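Local coordinates for protein hydroxylacyl-CoA dehydrogenase (Streptomyces coelicolor, PDB 5BKA) that probably takes part in making the benzoisochromanquinone polyketide actinorhodin, as a noncanonical member of the NTF2-like superfamily, at residues B[74-79]-B[101-106]; B[113-118]-B[138-143]; B[41-46]-B[60-65]; B[81-86]-B[95-100]. All blocks are in the same frame, centred on the assembly; numbering follows the deposited sequence.

Contact 1. Residues B[74-79]-B[101-106]; sequences IQRRHW and VLTVHA
R76 and V101 cross obliquely on one face of an antiparallel strand pair, the most distinctive meeting of side chains here. CG1 of V101, set anti to its backbone N, sits over the centre of the flat R76 guanidinium, with the V101 CG1 to R76 CZ distance at 3.5 Å. The bend of R76 at chi3 (128°) lays the guanidinium flat on V101 CG1. T103 lies alongside and offers OG1 to both R76 NE and R76 NH2, each 3.4 Å away in a weak, bent bond. The other branch of V101, CG2, touches H78 CD2 at 3.8 Å. A beta-branched valine suits this place because its two methyls serve two neighbours at once. Farther along the same face, I74 extends CD1 to ND1 of H105, whose NE2 bonds to E112, and CG2 to the methyl of T103.

On the other face L102 CD1 lies 4.1 Å from W79 CD1, over one side of the indole. Q75 turns its amide back along its own strand, NE2 giving a bond to R76 O and another to D26 O. That amide also lies over the R77 guanidinium, which forms a salt bridge with D141 of the second subunit. The backbone bonds of Q75 with V104 and of R77 with L102 fix the register.

An alanine in place of R76 removes the guanidinium and both weak donors to T103 OG1, and would probably leave V101 less well packed. The chemistry is divided: V101 covers one R76 face and T103 adds two weak bonds, neither neutralising the charge, whereas R77 pairs its charge across the subunit interface.

Contact 2. Residues B[113-118]-B[138-143]; sequences FGPSCL and VTHDHV
S116 OG gives a short hydrogen bond, 2.6 Å, to D141 OD2, using the carboxylate's anti lone pair. Serine suits the place because its hydroxyl, anti to the backbone N (chi1 172°), points straight at the acid. Beside it D141 N donates to S116 O at 2.8 Å in a nearly linear bond (171°), so backbone and side chain of one residue grip the other. A water adds to the grip, donating to D141 OD2 and to C117 O.

Next to this pair, C117 SG approaches the H140 ring at its edge, 3.8 Å from H140 ND1, while P115 CG packs alongside at 3.7 Å from the same nitrogen. H140 ND1 is buried here without a polar partner in the model, though NE2 bonds weakly to S46 OG. P115, which follows a cis peptide bond, also sets CB against H142 CE1, and a second water joins S116 N to H142 ND1.

What positions these groups is the strand pairing of L118 with T139, followed by a type I turn from H140 to V143 that swings D141 back over S116. An alanine at D141 lacks the carboxylate for S116 OG and R77 of the third subunit, and would probably loosen the turn and interface.

Strands 93-105 and 41-44 flank this open end of the hairpin of strands 112-124 and 132-140, and the third subunit packs on S116, L118 and D141.

Contact 3. Residues B[41-46]-B[60-65]; sequences GEFRHS and AVLEDF
Helix 54-67 packs here against the end of strand 41-44, one of the places where the helical layer of the NTF2-like fold meets its curved sheet. The junction is small and made almost wholly by side chains, with no hydrogen bond crossing it.

Its main feature is a face-to-face stack between H45 and F65. The ring centroids lie 4.2 Å apart with the planes inclined at 30°, so the rings overlap without being strictly parallel. F65 CD1 rides over the centre of the imidazole, and F65 CE1 comes to 3.5 Å from H45 CG. The two side chains reach toward each other tip to tip: H45 holds CG anti to its backbone N (chi1 -153°), whereas F65 sets CG beside its own. A flat histidine suits a partly exposed position, since it can stack on a phenylalanine and still tolerate water.

One helical turn earlier, V61 occupies the same side of the helix, and F65 N bonds to V61 O. V61 CG1 meets F43 at the ring edge, 4.0 Å from F43 CE2, and also lies 4.3 Å from H45 ND1, so a single methyl fills the angle between the two rings. L62 CD2 touches F43 CE2 more loosely. H45 N lies over the F43 ring face, and at H45 the chain leaves the extended form.

Y33 of helix 30-35 packs on both F43 and L62, extending this apolar patch inward. Helices laid by aromatic and aliphatic side chains against a strongly bent sheet are characteristic of the cone-shaped alpha+beta architecture of NTF2-like proteins.

Contact 4. Residues B[81-86]-B[95-100]; sequences DHTALS and ATSYCL
This is a buried antiparallel pairing inside the long hairpin of strands 74-87 and 93-105, interrupted by a beta bulge and pressed against the third subunit. D81 forms a hydrogen-bonded pair with Y98, and A84 forms another with T96, so H82 and T83 together face the single residue S97. H82 takes up the extra length with left-handed backbone angles (phi 56°, psi 50°), unusual for a residue that is not glycine.

The bulge is stitched by side chains as well. T83 OG1 and S97 OG lie 2.9 Å apart in a hydrogen bond, two small hydroxyls that can pair where backbone bonding lapses. H82 and Y98 cross obliquely with their planes nearly perpendicular, at 83°. Y98 CE2 comes to the edge of the imidazole, 3.7 Å from H82 CD2, while H82 CB sits over one face of the phenol. D81 OD2 lies over the centre of the imidazole, 3.3 Å above its plane, where its charge could modestly favour a protonated ring, though the bond it accepts from F80 N of the third subunit would partly offset this.

The carbonyls H82 O and T96 O, 3.4 Å apart, are both acceptors, and Q23 NE2 of the third subunit bonds to each. Y98 OH reaches D26 of that subunit. On the side of the chain's own helix 10-26, which touches T83, L85 and A95, L85 CD2 packs on A95 CB, 3.7 Å away.

A bulged antiparallel hairpin is a classic means of bending a sheet, consistent with the strong curvature of the NTF2-like fold, and here its polar backbone joins subunits.

How the contacts relate
Contacts 1 and 4 are two portions of one hairpin, with centres about 20 Å apart; between them W79 O accepts a probable bond from L100 N (2.9 Å). Contact 2 borders both across strands 93-105 and 112-124, through V101 O to G114 N (3.0 Å) and C117 N to C99 O (2.6 Å). Contact 3 joins from the other flank, where V138 N meets R44 O at 3.2 Å, and lies across the chain's centre from contact 4. The subunits tie contacts together too: R77 of contact 1 pairs with D141 of contact 2 in another copy. No ligand or catalytic residue is identified near these contacts, so no active site is assigned.

Contact 1. Residues B[74-79]-B[101-106]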
# COMPACT_ATOMS: atom_id res chain seq x y z
N ILE B 74 13.08 -15.21 -10.00
CA ILE B 74 12.41 -13.92 -10.11
C ILE B 74 11.04 -14.08 -9.47
O ILE B 74 10.30 -15.02 -9.77
CB ILE B 74 12.20 -13.43 -11.57
CG1 ILE B 74 13.38 -13.54 -12.54
CG2 ILE B 74 11.91 -11.98 -11.60
CD1 ILE B 74 14.56 -12.56 -12.34
N GLN B 75 10.68 -13.14 -8.60
CA GLN B 75 9.31 -13.00 -8.13
C GLN B 75 8.99 -11.51 -8.24
O GLN B 75 9.62 -10.68 -7.56
CB GLN B 75 9.10 -13.53 -6.71
CG GLN B 75 7.71 -13.24 -6.15
CD GLN B 75 6.60 -13.94 -6.92
OE1 GLN B 75 6.52 -15.17 -6.95
NE2 GLN B 75 5.73 -13.15 -7.54
N ARG B 76 8.00 -11.18 -9.06
CA ARG B 76 7.64 -9.78 -9.25
C ARG B 76 6.47 -9.41 -8.35
O ARG B 76 5.62 -10.24 -8.04
CB ARG B 76 7.30 -9.48 -10.71
CG ARG B 76 8.52 -9.50 -11.64
CD ARG B 76 8.29 -8.62 -12.85
NE ARG B 76 9.37 -7.66 -13.04
CZ ARG B 76 9.25 -6.53 -13.73
NH1 ARG B 76 8.10 -6.21 -14.29
NH2 ARG B 76 10.29 -5.71 -13.85
N ARG B 77 6.44 -8.14 -7.93
CA ARG B 77 5.34 -7.61 -7.13
C ARG B 77 5.00 -6.22 -7.64
O ARG B 77 5.88 -5.36 -7.75
CB ARG B 77 5.72 -7.55 -5.64
CG ARG B 77 6.07 -8.89 -5.02
CD ARG B 77 4.84 -9.78 -4.85
NE ARG B 77 5.19 -11.10 -4.34
CZ ARG B 77 4.45 -12.19 -4.48
NH1 ARG B 77 3.29 -12.12 -5.13
NH2 ARG B 77 4.86 -13.34 -3.98
N HIS B 78 3.73 -6.01 -7.96
CA HIS B 78 3.23 -4.73 -8.45
C HIS B 78 2.45 -4.05 -7.33
O HIS B 78 1.26 -4.32 -7.13
CB HIS B 78 2.36 -4.93 -9.69
CG HIS B 78 3.11 -5.40 -10.89
ND1 HIS B 78 3.62 -6.68 -11.00
CD2 HIS B 78 3.44 -4.77 -12.04
CE1 HIS B 78 4.23 -6.81 -12.16
NE2 HIS B 78 4.14 -5.67 -12.81
N TRP B 79 3.13 -3.17 -6.60
CA TRP B 79 2.50 -2.43 -5.51
C TRP B 79 1.70 -1.25 -6.05
O TRP B 79 2.13 -0.59 -6.99
CB TRP B 79 3.56 -1.93 -4.53
CG TRP B 79 4.01 -2.98 -3.55
CD1 TRP B 79 4.41 -4.25 -3.84
CD2 TRP B 79 4.10 -2.84 -2.13
NE1 TRP B 79 4.74 -4.91 -2.68
CE2 TRP B 79 4.56 -4.07 -1.62
CE3 TRP B 79 3.84 -1.79 -1.24
CZ2 TRP B 79 4.76 -4.28 -0.26
CZ3 TRP B 79 4.04 -2.00 0.11
CH2 TRP B 79 4.50 -3.24 0.59
N VAL B 101 7.08 -1.38 -9.14
CA VAL B 101 7.38 -2.77 -9.44
C VAL B 101 8.58 -3.21 -8.62
O VAL B 101 9.61 -2.52 -8.57
CB VAL B 101 7.65 -2.96 -10.95
CG1 VAL B 101 7.95 -4.42 -11.25
CG2 VAL B 101 6.45 -2.48 -11.76
N LEU B 102 8.45 -4.35 -7.95
CA LEU B 102 9.53 -4.99 -7.22
C LEU B 102 9.96 -6.23 -7.98
O LEU B 102 9.11 -7.00 -8.44
CB LEU B 102 9.09 -5.36 -5.80
CG LEU B 102 9.15 -4.30 -4.69
CD1 LEU B 102 8.20 -3.14 -4.95
CD2 LEU B 102 8.85 -4.95 -3.34
N THR B 103 11.27 -6.41 -8.13
CA THR B 103 11.83 -7.62 -8.72
C THR B 103 12.68 -8.30 -7.66
O THR B 103 13.73 -7.79 -7.27
CB THR B 103 12.65 -7.30 -9.97
OG1 THR B 103 11.82 -6.64 -10.93
CG2 THR B 103 13.22 -8.57 -10.58
N VAL B 104 12.22 -9.46 -7.18
CA VAL B 104 12.87 -10.18 -6.10
C VAL B 104 13.67 -11.32 -6.70
O VAL B 104 13.12 -12.19 -7.40
CB VAL B 104 11.85 -10.70 -5.08
CG1 VAL B 104 12.56 -11.45 -3.96
CG2 VAL B 104 11.02 -9.55 -4.52
N HIS B 105 14.97 -11.33 -6.44
CA HIS B 105 15.86 -12.37 -6.95
C HIS B 105 16.07 -13.45 -5.91
O HIS B 105 16.12 -13.17 -4.71
CB HIS B 105 17.18 -11.76 -7.39
CG HIS B 105 17.02 -10.74 -8.47
ND1 HIS B 105 16.76 -11.09 -9.78
CD2 HIS B 105 17.05 -9.39 -8.44
CE1 HIS B 105 16.65 -10.00 -10.51
NE2 HIS B 105 16.83 -8.95 -9.73
N ALA B 106 16.18 -14.70 -6.38
CA ALA B 106 16.39 -15.84 -5.49
C ALA B 106 17.58 -15.61 -4.56
O ALA B 106 18.67 -15.24 -5.01
CB ALA B 106 16.61 -17.11 -6.32

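Contact 2. Residues B[113-118]-B[138-143]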
# COMPACT_ATOMS: atom_id res chain seq x y z
N PHE B 113 14.13 -2.27 -7.46
CA PHE B 113 12.91 -1.50 -7.67
C PHE B 113 12.88 -0.81 -9.04
O PHE B 113 13.92 -0.51 -9.63
CB PHE B 113 12.76 -0.43 -6.58
CG PHE B 113 12.66 -0.98 -5.19
CD1 PHE B 113 11.42 -1.25 -4.64
CD2 PHE B 113 13.79 -1.22 -4.42
CE1 PHE B 113 11.30 -1.75 -3.37
CE2 PHE B 113 13.68 -1.74 -3.13
CZ PHE B 113 12.43 -2.00 -2.61
N GLY B 114 11.67 -0.55 -9.53
CA GLY B 114 11.51 0.11 -10.80
C GLY B 114 10.81 -0.81 -11.79
O GLY B 114 10.98 -2.03 -11.75
N PRO B 115 9.98 -0.23 -12.67
CA PRO B 115 9.76 1.21 -12.71
C PRO B 115 8.72 1.72 -11.71
O PRO B 115 7.94 0.94 -11.16
CB PRO B 115 9.29 1.44 -14.14
CG PRO B 115 8.55 0.18 -14.47
CD PRO B 115 9.24 -0.94 -13.73
N SER B 116 8.73 3.03 -11.48
CA SER B 116 7.64 3.72 -10.79
C SER B 116 6.66 4.20 -11.85
O SER B 116 7.07 4.82 -12.84
CB SER B 116 8.18 4.89 -9.97
OG SER B 116 7.15 5.70 -9.43
N CYS B 117 5.38 3.90 -11.66
CA CYS B 117 4.40 4.06 -12.73
C CYS B 117 3.15 4.77 -12.25
O CYS B 117 2.83 4.78 -11.05
CB CYS B 117 4.00 2.71 -13.34
SG CYS B 117 5.33 1.52 -13.54
N LEU B 118 2.44 5.36 -13.21
CA LEU B 118 1.06 5.81 -13.04
C LEU B 118 0.17 4.83 -13.79
O LEU B 118 0.44 4.49 -14.94
CB LEU B 118 0.87 7.22 -13.58
CG LEU B 118 1.30 8.40 -12.70
CD1 LEU B 118 0.97 9.72 -13.38
CD2 LEU B 118 0.64 8.33 -11.34
N VAL B 138 -0.43 2.44 -18.71
CA VAL B 138 0.66 2.57 -17.75
C VAL B 138 1.73 3.48 -18.34
O VAL B 138 2.20 3.25 -19.46
CB VAL B 138 1.26 1.19 -17.39
CG1 VAL B 138 2.37 1.35 -16.36
CG2 VAL B 138 0.17 0.26 -16.87
N THR B 139 2.10 4.51 -17.59
CA THR B 139 3.20 5.40 -17.94
C THR B 139 4.31 5.26 -16.91
O THR B 139 4.07 4.88 -15.76
CB THR B 139 2.74 6.86 -18.02
OG1 THR B 139 2.20 7.26 -16.75
CG2 THR B 139 1.67 7.02 -19.09
N HIS B 140 5.53 5.57 -17.33
CA HIS B 140 6.72 5.40 -16.50
C HIS B 140 7.20 6.77 -16.04
O HIS B 140 7.37 7.68 -16.86
CB HIS B 140 7.82 4.67 -17.26
CG HIS B 140 7.41 3.31 -17.75
ND1 HIS B 140 6.83 2.37 -16.94
CD2 HIS B 140 7.51 2.75 -18.98
CE1 HIS B 140 6.58 1.28 -17.65
NE2 HIS B 140 6.99 1.48 -18.89
N ASP B 141 7.43 6.90 -14.73
CA ASP B 141 7.79 8.20 -14.16
C ASP B 141 9.15 8.68 -14.65
O ASP B 141 9.40 9.89 -14.68
CB ASP B 141 7.76 8.13 -12.64
CG ASP B 141 6.35 8.09 -12.08
OD1 ASP B 141 5.42 8.52 -12.78
OD2 ASP B 141 6.18 7.64 -10.93
N HIS B 142 10.04 7.76 -15.03
CA HIS B 142 11.36 8.13 -15.52
C HIS B 142 11.38 8.44 -17.01
O HIS B 142 12.42 8.85 -17.53
CB HIS B 142 12.37 7.03 -15.20
CG HIS B 142 12.13 5.75 -15.94
ND1 HIS B 142 11.10 4.89 -15.63
CD2 HIS B 142 12.79 5.19 -16.98
CE1 HIS B 142 11.14 3.85 -16.45
NE2 HIS B 142 12.15 4.01 -17.28
N VAL B 143 10.27 8.25 -17.71
CA VAL B 143 10.20 8.56 -19.13
C VAL B 143 9.53 9.91 -19.34
O VAL B 143 8.36 10.10 -19.00
CB VAL B 143 9.44 7.46 -19.91
CG1 VAL B 143 9.28 7.86 -21.37
CG2 VAL B 143 10.17 6.13 -19.79
O HOH W 1 10.79 4.46 -12.85
O HOH W 2 3.80 6.75 -9.78

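Contact 3. Residues B[41-46]-B[60-65]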
# COMPACT_ATOMS: atom_id res chain seq x y z
N GLY B 41 -10.95 -5.80 -23.61
CA GLY B 41 -10.02 -5.10 -22.73
C GLY B 41 -8.84 -4.49 -23.45
O GLY B 41 -8.30 -5.07 -24.39
N GLU B 42 -8.44 -3.30 -23.00
CA GLU B 42 -7.37 -2.54 -23.61
C GLU B 42 -6.25 -2.40 -22.59
O GLU B 42 -6.48 -1.96 -21.46
CB GLU B 42 -7.92 -1.18 -24.04
CG GLU B 42 -6.99 -0.27 -24.81
CD GLU B 42 -7.69 0.38 -25.98
OE1 GLU B 42 -7.17 1.39 -26.49
OE2 GLU B 42 -8.75 -0.13 -26.39
N PHE B 43 -5.03 -2.77 -22.98
CA PHE B 43 -3.88 -2.71 -22.07
C PHE B 43 -2.66 -2.17 -22.80
O PHE B 43 -2.17 -2.80 -23.74
CB PHE B 43 -3.59 -4.09 -21.48
CG PHE B 43 -2.37 -4.12 -20.60
CD1 PHE B 43 -2.32 -3.36 -19.45
CD2 PHE B 43 -1.30 -4.92 -20.92
CE1 PHE B 43 -1.20 -3.38 -18.63
CE2 PHE B 43 -0.17 -4.96 -20.11
CZ PHE B 43 -0.13 -4.19 -18.96
N ARG B 44 -2.15 -1.02 -22.35
CA ARG B 44 -0.92 -0.44 -22.88
C ARG B 44 0.18 -0.61 -21.84
O ARG B 44 0.21 0.10 -20.83
CB ARG B 44 -1.12 1.03 -23.25
CG ARG B 44 0.06 1.64 -23.98
CD ARG B 44 -0.38 2.54 -25.11
NE ARG B 44 0.66 2.68 -26.13
CZ ARG B 44 0.65 3.59 -27.10
NH1 ARG B 44 -0.36 4.45 -27.19
NH2 ARG B 44 1.63 3.63 -27.98
N HIS B 45 1.08 -1.57 -22.08
CA HIS B 45 2.17 -1.84 -21.15
C HIS B 45 3.13 -0.66 -21.07
O HIS B 45 3.65 -0.35 -19.99
CB HIS B 45 2.91 -3.11 -21.58
CG HIS B 45 3.58 -3.83 -20.45
ND1 HIS B 45 3.00 -4.91 -19.81
CD2 HIS B 45 4.78 -3.64 -19.85
CE1 HIS B 45 3.81 -5.34 -18.87
NE2 HIS B 45 4.90 -4.59 -18.87
N SER B 46 3.39 -0.01 -22.20
CA SER B 46 4.37 1.07 -22.27
C SER B 46 4.13 1.86 -23.55
O SER B 46 3.61 1.30 -24.53
CB SER B 46 5.80 0.50 -22.26
OG SER B 46 6.72 1.44 -21.74
N ALA B 60 -1.33 -12.82 -24.14
CA ALA B 60 -0.14 -12.96 -24.97
C ALA B 60 0.93 -11.96 -24.57
O ALA B 60 2.11 -12.31 -24.44
CB ALA B 60 -0.50 -12.80 -26.45
N VAL B 61 0.54 -10.69 -24.39
CA VAL B 61 1.48 -9.66 -23.98
C VAL B 61 2.14 -10.01 -22.65
O VAL B 61 3.34 -9.80 -22.46
CB VAL B 61 0.77 -8.29 -23.92
CG1 VAL B 61 1.44 -7.37 -22.92
CG2 VAL B 61 0.74 -7.65 -25.30
N LEU B 62 1.36 -10.57 -21.72
CA LEU B 62 1.90 -10.89 -20.41
C LEU B 62 2.93 -12.01 -20.49
O LEU B 62 3.99 -11.93 -19.85
CB LEU B 62 0.77 -11.28 -19.46
CG LEU B 62 -0.23 -10.19 -19.09
CD1 LEU B 62 -1.36 -10.75 -18.26
CD2 LEU B 62 0.46 -9.04 -18.36
N GLU B 63 2.64 -13.07 -21.25
CA GLU B 63 3.62 -14.13 -21.47
C GLU B 63 4.92 -13.61 -22.07
O GLU B 63 6.01 -14.03 -21.66
CB GLU B 63 3.01 -15.22 -22.36
CG GLU B 63 2.46 -16.39 -21.58
CD GLU B 63 1.57 -17.29 -22.41
OE1 GLU B 63 2.10 -17.99 -23.29
OE2 GLU B 63 0.35 -17.28 -22.18
N ASP B 64 4.83 -12.71 -23.06
CA ASP B 64 6.04 -12.27 -23.76
C ASP B 64 6.95 -11.47 -22.85
O ASP B 64 8.15 -11.77 -22.73
CB ASP B 64 5.67 -11.46 -25.00
CG ASP B 64 6.86 -11.26 -25.93
OD1 ASP B 64 7.77 -10.48 -25.58
OD2 ASP B 64 6.89 -11.89 -27.01
N PHE B 65 6.41 -10.44 -22.19
CA PHE B 65 7.20 -9.67 -21.23
C PHE B 65 7.63 -10.52 -20.04
O PHE B 65 8.48 -10.08 -19.26
CB PHE B 65 6.40 -8.46 -20.74
CG PHE B 65 6.33 -7.33 -21.73
CD1 PHE B 65 5.11 -6.76 -22.08
CD2 PHE B 65 7.49 -6.82 -22.31
CE1 PHE B 65 5.04 -5.72 -22.98
CE2 PHE B 65 7.42 -5.77 -23.22
CZ PHE B 65 6.20 -5.23 -23.55

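Contact 4. Residues B[81-86]-B[95-100]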
# COMPACT_ATOMS: atom_id res chain seq x y z
N ASP B 81 -0.69 2.36 -4.89
CA ASP B 81 -0.84 3.35 -3.83
C ASP B 81 -1.63 4.54 -4.34
O ASP B 81 -1.59 4.87 -5.53
CB ASP B 81 0.52 3.82 -3.30
CG ASP B 81 0.46 4.25 -1.85
OD1 ASP B 81 0.26 3.38 -0.98
OD2 ASP B 81 0.61 5.46 -1.57
N HIS B 82 -2.34 5.19 -3.41
CA HIS B 82 -3.02 6.46 -3.66
C HIS B 82 -3.99 6.37 -4.84
O HIS B 82 -3.97 7.19 -5.76
CB HIS B 82 -2.01 7.59 -3.88
CG HIS B 82 -1.39 8.09 -2.61
ND1 HIS B 82 -2.07 8.12 -1.41
CD2 HIS B 82 -0.15 8.57 -2.35
CE1 HIS B 82 -1.28 8.61 -0.47
NE2 HIS B 82 -0.11 8.88 -1.01
N THR B 83 -4.84 5.35 -4.81
CA THR B 83 -5.92 5.24 -5.79
C THR B 83 -6.85 6.44 -5.66
O THR B 83 -7.25 6.82 -4.55
CB THR B 83 -6.69 3.94 -5.59
OG1 THR B 83 -5.82 2.83 -5.83
CG2 THR B 83 -7.87 3.86 -6.54
N ALA B 84 -7.18 7.05 -6.79
CA ALA B 84 -8.08 8.21 -6.83
C ALA B 84 -9.16 7.93 -7.86
O ALA B 84 -8.86 7.70 -9.03
CB ALA B 84 -7.31 9.49 -7.17
N LEU B 85 -10.42 7.97 -7.42
CA LEU B 85 -11.56 7.62 -8.25
C LEU B 85 -12.41 8.84 -8.60
O LEU B 85 -12.40 9.85 -7.90
CB LEU B 85 -12.44 6.57 -7.56
CG LEU B 85 -11.77 5.32 -7.01
CD1 LEU B 85 -12.77 4.48 -6.24
CD2 LEU B 85 -11.15 4.51 -8.15
N SER B 86 -13.14 8.71 -9.70
CA SER B 86 -14.05 9.74 -10.18
C SER B 86 -15.01 9.09 -11.16
O SER B 86 -14.66 8.10 -11.82
CB SER B 86 -13.32 10.92 -10.84
OG SER B 86 -12.59 10.49 -11.97
N ALA B 95 -9.86 5.54 -12.79
CA ALA B 95 -8.98 5.31 -11.65
C ALA B 95 -7.54 5.64 -12.01
O ALA B 95 -7.05 5.24 -13.08
CB ALA B 95 -9.08 3.87 -11.14
N THR B 96 -6.86 6.37 -11.13
CA THR B 96 -5.44 6.67 -11.27
C THR B 96 -4.73 6.25 -9.99
O THR B 96 -5.10 6.70 -8.90
CB THR B 96 -5.21 8.16 -11.55
OG1 THR B 96 -5.87 8.53 -12.76
CG2 THR B 96 -3.72 8.44 -11.69
N SER B 97 -3.71 5.41 -10.13
CA SER B 97 -2.97 4.90 -8.99
C SER B 97 -1.48 4.97 -9.26
O SER B 97 -1.03 4.91 -10.40
CB SER B 97 -3.36 3.44 -8.66
OG SER B 97 -4.76 3.31 -8.53
N TYR B 98 -0.71 5.11 -8.18
CA TYR B 98 0.72 4.89 -8.25
C TYR B 98 0.99 3.39 -8.30
O TYR B 98 0.25 2.59 -7.72
CB TYR B 98 1.44 5.48 -7.03
CG TYR B 98 1.36 6.99 -6.89
CD1 TYR B 98 0.85 7.79 -7.90
CD2 TYR B 98 1.79 7.61 -5.72
CE1 TYR B 98 0.78 9.16 -7.76
CE2 TYR B 98 1.72 8.98 -5.57
CZ TYR B 98 1.22 9.75 -6.59
OH TYR B 98 1.16 11.11 -6.43
N CYS B 99 2.06 3.02 -9.00
CA CYS B 99 2.50 1.63 -8.99
C CYS B 99 4.02 1.58 -8.94
O CYS B 99 4.70 2.36 -9.62
CB CYS B 99 1.99 0.86 -10.22
SG CYS B 99 2.69 -0.81 -10.41
N LEU B 100 4.54 0.66 -8.15
CA LEU B 100 5.98 0.45 -8.01
C LEU B 100 6.24 -1.04 -8.17
O LEU B 100 5.69 -1.86 -7.43
CB LEU B 100 6.49 0.94 -6.65
CG LEU B 100 7.98 0.71 -6.35
CD1 LEU B 100 8.88 1.45 -7.33
CD2 LEU B 100 8.31 1.10 -4.91